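Local coordinates for C381 turret protein (Sulfolobus turreted icosahedral virus, PDB 4IND) that probably builds the pentameric turrets of an archaeal virus capsid, each subunit carrying three jelly-roll domains in a row, at residues A310-N322 with E348-S360. Sequence-based numbering, arbitrary orientation.
Sequences AVTQCQLQATNLN and EINSIQLVANGGS
Strands 311-319 and 351-358 are the antiparallel central pair of one four-stranded sheet in the third jelly roll, with a classic beta bulge at each end. Between the bulges the Gln-315/Val-355 and Gln-317/Gln-353 pairs are each joined by two nearly straight backbone bonds, as in Gln-315 N to Val-355 O (2.8 Å, 175° at the hydrogen). At one end Thr-312 N and Gln-313 N approach Asn-357 O from the same face of its carbonyl plane, at 2.9 and 3.2 Å; at the other, Thr-319 O receives Asn-350 N and Ser-351 N. Gly-358 sits where a CB would run into Ala-310 O and Val-311 CA.

On the outer face Gln-353 NE2 gives a hydrogen bond to Gln-317 OE1 (2.9 Å), lying in the carbonyl plane, with the two amides nearly coplanar, 12° apart; Gln-317 NE2 goes on to Thr-329 OG1. Val-355 is straddled by glutamines: CG1 lies 3.5 Å from Gln-313 NE2, while CG2 meets the Gln-317 amide. Gln-313 NE2 also donates to Gln-315 OE1, from above the plane of the Gln-315 carbonyl, and Gln-313 OE1 accepts from Gln-282.

The other face is apolar. Ile-352 splits its branches, CD1 lying against Ala-318 CB and CG2, anti to the backbone N, meeting Leu-316 CD1 at 3.6 Å. Leu-316, Cys-314 and Ile-352 then pack on strands 295-305 and 365-377 of the facing sheet.

Beside the second bulge, CG of Asn-350 lies between its backbone N and carbonyl carbon (chi1 54°), which brings OD1 to Leu-321 N. Asn-320 OD1 closes an Asx turn onto Asn-322 N. Two antiparallel four-stranded sheets packed face to face around an apolar core make the beta sandwich of a viral jelly roll.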
loop_
_atom_site.group_PDB
_atom_site.type_symbol
_atom_site.label_atom_id
_atom_site.label_comp_id
_atom_site.label_asym_id
_atom_site.label_seq_id
_atom_site.Cartn_x
_atom_site.Cartn_y
_atom_site.Cartn_z
ATOM N N ALA A 310 41.879 13.105 32.132
ATOM C CA ALA A 310 41.224 13.264 33.430
ATOM C C ALA A 310 39.774 12.775 33.418
ATOM O O ALA A 310 39.160 12.651 34.473
ATOM C CB ALA A 310 41.290 14.711 33.890
ATOM N N VAL A 311 39.236 12.504 32.229
ATOM C CA VAL A 311 37.881 11.967 32.088
ATOM C C VAL A 311 37.949 10.457 31.899
ATOM O O VAL A 311 38.566 9.973 30.953
ATOM C CB VAL A 311 37.140 12.597 30.886
ATOM C CG1 VAL A 311 35.671 12.136 30.843
ATOM C CG2 VAL A 311 37.224 14.109 30.946
ATOM N N THR A 312 37.313 9.720 32.803
ATOM C CA THR A 312 37.378 8.260 32.808
ATOM C C THR A 312 36.130 7.611 32.225
ATOM O O THR A 312 36.154 6.449 31.818
ATOM C CB THR A 312 37.554 7.733 34.233
ATOM O OG1 THR A 312 36.452 8.166 35.042
ATOM C CG2 THR A 312 38.854 8.247 34.833
ATOM N N GLN A 313 35.035 8.360 32.205
ATOM C CA GLN A 313 33.797 7.849 31.643
ATOM C C GLN A 313 33.025 8.951 30.956
ATOM O O GLN A 313 32.889 10.050 31.480
ATOM C CB GLN A 313 32.921 7.203 32.719
ATOM C CG GLN A 313 31.570 6.708 32.186
ATOM C CD GLN A 313 30.666 6.148 33.274
ATOM O OE1 GLN A 313 30.780 6.514 34.447
ATOM N NE2 GLN A 313 29.759 5.251 32.886
ATOM N N CYS A 314 32.518 8.646 29.772
ATOM C CA CYS A 314 31.702 9.596 29.049
ATOM C C CYS A 314 30.872 8.804 28.056
ATOM O O CYS A 314 31.314 8.550 26.935
ATOM C CB CYS A 314 32.587 10.634 28.347
ATOM S SG CYS A 314 31.656 11.998 27.607
ATOM N N GLN A 315 29.687 8.380 28.500
ATOM C CA GLN A 315 28.793 7.571 27.682
ATOM C C GLN A 315 27.456 8.262 27.478
ATOM O O GLN A 315 26.815 8.700 28.441
ATOM C CB GLN A 315 28.567 6.208 28.336
ATOM C CG GLN A 315 29.828 5.380 28.461
ATOM C CD GLN A 315 29.619 4.124 29.267
ATOM O OE1 GLN A 315 28.820 4.098 30.200
ATOM N NE2 GLN A 315 30.341 3.071 28.912
ATOM N N LEU A 316 27.040 8.356 26.219
ATOM C CA LEU A 316 25.691 8.788 25.895
ATOM C C LEU A 316 24.789 7.557 25.957
ATOM O O LEU A 316 25.122 6.502 25.385
ATOM C CB LEU A 316 25.659 9.400 24.495
ATOM C CG LEU A 316 24.374 10.125 24.112
ATOM C CD1 LEU A 316 24.134 11.286 25.065
ATOM C CD2 LEU A 316 24.436 10.593 22.671
ATOM N N GLN A 317 23.663 7.678 26.661
ATOM C CA GLN A 317 22.732 6.566 26.808
ATOM C C GLN A 317 21.321 6.985 26.436
ATOM O O GLN A 317 20.949 8.154 26.587
ATOM C CB GLN A 317 22.753 6.044 28.246
ATOM C CG GLN A 317 24.137 5.796 28.788
ATOM C CD GLN A 317 24.109 5.094 30.119
ATOM O OE1 GLN A 317 23.302 5.411 30.993
ATOM N NE2 GLN A 317 24.985 4.119 30.280
ATOM N N ALA A 318 20.531 6.026 25.963
ATOM C CA ALA A 318 19.188 6.324 25.508
ATOM C C ALA A 318 18.305 5.136 25.787
ATOM O O ALA A 318 18.802 4.034 26.000
ATOM C CB ALA A 318 19.190 6.624 24.029
ATOM N N THR A 319 16.997 5.371 25.813
ATOM C CA THR A 319 16.053 4.266 25.898
ATOM C C THR A 319 14.659 4.689 25.489
ATOM O O THR A 319 14.349 5.885 25.411
ATOM C CB THR A 319 15.980 3.672 27.320
ATOM O OG1 THR A 319 15.233 2.449 27.285
ATOM C CG2 THR A 319 15.297 4.648 28.272
ATOM N N ASN A 320 13.829 3.687 25.212
ATOM C CA ASN A 320 12.390 3.872 25.173
ATOM C C ASN A 320 11.846 3.544 26.565
ATOM O O ASN A 320 11.670 2.374 26.913
ATOM C CB ASN A 320 11.755 2.968 24.113
ATOM C CG ASN A 320 10.246 2.914 24.245
ATOM O OD1 ASN A 320 9.661 3.670 25.027
ATOM N ND2 ASN A 320 9.607 2.032 23.484
ATOM N N LEU A 321 11.611 4.576 27.369
ATOM C CA LEU A 321 11.195 4.391 28.761
ATOM C C LEU A 321 9.877 3.648 28.908
ATOM O O LEU A 321 9.574 3.125 29.981
ATOM C CB LEU A 321 11.099 5.741 29.468
ATOM C CG LEU A 321 12.429 6.419 29.793
ATOM C CD1 LEU A 321 12.195 7.817 30.342
ATOM C CD2 LEU A 321 13.215 5.574 30.801
ATOM N N ASN A 322 9.078 3.638 27.846
ATOM C CA ASN A 322 7.825 2.881 27.843
ATOM C C ASN A 322 8.077 1.377 27.682
ATOM O O ASN A 322 7.209 0.537 27.954
ATOM C CB ASN A 322 6.894 3.407 26.744
ATOM C CG ASN A 322 6.431 4.836 27.004
ATOM O OD1 ASN A 322 6.304 5.258 28.156
ATOM N ND2 ASN A 322 6.180 5.590 25.931
ATOM N N GLU A 348 13.721 5.330 17.719
ATOM C CA GLU A 348 12.768 4.758 18.670
ATOM C C GLU A 348 13.237 4.843 20.120
ATOM O O GLU A 348 13.234 3.867 20.839
ATOM C CB GLU A 348 12.417 3.320 18.294
ATOM C CG GLU A 348 11.485 3.243 17.102
ATOM C CD GLU A 348 10.660 1.987 17.087
ATOM O OE1 GLU A 348 9.762 1.865 17.958
ATOM O OE2 GLU A 348 10.921 1.127 16.210
ATOM N N ILE A 349 13.641 6.039 20.534
ATOM C CA ILE A 349 13.949 6.301 21.933
ATOM C C ILE A 349 13.155 7.536 22.338
ATOM O O ILE A 349 12.668 8.269 21.475
ATOM C CB ILE A 349 15.439 6.590 22.105
ATOM C CG1 ILE A 349 15.853 7.665 21.103
ATOM C CG2 ILE A 349 16.247 5.321 21.870
ATOM C CD1 ILE A 349 17.116 8.391 21.450
ATOM N N ASN A 350 13.036 7.792 23.635
ATOM C CA ASN A 350 12.325 8.994 24.073
ATOM C C ASN A 350 12.997 9.634 25.273
ATOM O O ASN A 350 12.476 10.581 25.865
ATOM C CB ASN A 350 10.840 8.704 24.358
ATOM C CG ASN A 350 10.632 7.569 25.334
ATOM O OD1 ASN A 350 11.526 7.227 26.100
ATOM N ND2 ASN A 350 9.435 6.963 25.301
ATOM N N SER A 351 14.156 9.104 25.646
ATOM C CA SER A 351 14.931 9.693 26.736
ATOM C C SER A 351 16.424 9.482 26.523
ATOM O O SER A 351 16.856 8.383 26.161
ATOM C CB SER A 351 14.489 9.124 28.078
ATOM O OG SER A 351 15.146 9.789 29.134
ATOM N N ILE A 352 17.195 10.551 26.733
ATOM C CA ILE A 352 18.644 10.567 26.527
ATOM C C ILE A 352 19.331 11.103 27.774
ATOM O O ILE A 352 18.900 12.109 28.328
ATOM C CB ILE A 352 19.036 11.525 25.404
ATOM C CG1 ILE A 352 18.214 11.256 24.159
ATOM C CG2 ILE A 352 20.528 11.422 25.099
ATOM C CD1 ILE A 352 18.440 9.897 23.593
ATOM N N GLN A 353 20.409 10.451 28.204
ATOM C CA GLN A 353 21.217 10.973 29.305
ATOM C C GLN A 353 22.710 10.779 29.021
ATOM O O GLN A 353 23.107 9.926 28.222
ATOM C CB GLN A 353 20.831 10.314 30.637
ATOM C CG GLN A 353 21.155 8.824 30.701
ATOM C CD GLN A 353 20.653 8.163 31.972
ATOM O OE1 GLN A 353 19.734 8.664 32.631
ATOM N NE2 GLN A 353 21.267 7.031 32.331
ATOM N N LEU A 354 23.530 11.605 29.656
ATOM C CA LEU A 354 24.981 11.467 29.584
ATOM C C LEU A 354 25.498 11.027 30.942
ATOM O O LEU A 354 25.204 11.652 31.973
ATOM C CB LEU A 354 25.634 12.790 29.209
ATOM C CG LEU A 354 27.147 12.738 28.997
ATOM C CD1 LEU A 354 27.481 11.979 27.723
ATOM C CD2 LEU A 354 27.716 14.142 28.937
ATOM N N VAL A 355 26.249 9.937 30.950
ATOM C CA VAL A 355 26.843 9.455 32.182
ATOM C C VAL A 355 28.339 9.684 32.059
ATOM O O VAL A 355 28.964 9.227 31.112
ATOM C CB VAL A 355 26.538 7.967 32.420
ATOM C CG1 VAL A 355 27.173 7.497 33.723
ATOM C CG2 VAL A 355 25.031 7.730 32.453
ATOM N N ALA A 356 28.911 10.408 33.008
ATOM C CA ALA A 356 30.305 10.794 32.905
ATOM C C ALA A 356 30.965 10.757 34.268
ATOM O O ALA A 356 30.296 10.852 35.300
ATOM C CB ALA A 356 30.429 12.184 32.287
ATOM N N ASN A 357 32.285 10.613 34.263
ATOM C CA ASN A 357 33.047 10.602 35.494
ATOM C C ASN A 357 34.467 11.070 35.206
ATOM O O ASN A 357 34.965 10.924 34.082
ATOM C CB ASN A 357 33.048 9.204 36.116
ATOM C CG ASN A 357 33.473 9.215 37.572
ATOM O OD1 ASN A 357 33.834 10.260 38.128
ATOM N ND2 ASN A 357 33.425 8.050 38.205
ATOM N N GLY A 358 35.115 11.636 36.217
ATOM C CA GLY A 358 36.452 12.169 36.044
ATOM C C GLY A 358 36.685 13.416 36.877
ATOM O O GLY A 358 35.845 13.796 37.692
ATOM N N GLY A 359 37.833 14.053 36.671
ATOM C CA GLY A 359 38.199 15.223 37.443
ATOM C C GLY A 359 38.478 14.844 38.880
ATOM O O GLY A 359 38.480 13.661 39.226
ATOM N N SER A 360 38.724 15.848 39.716
ATOM C CA SER A 360 38.955 15.617 41.135
ATOM C C SER A 360 38.332 16.729 41.973
ATOM O O SER A 360 37.936 17.767 41.449
ATOM C CB SER A 360 40.453 15.524 41.420
ATOM O OG SER A 360 41.096 16.773 41.185
#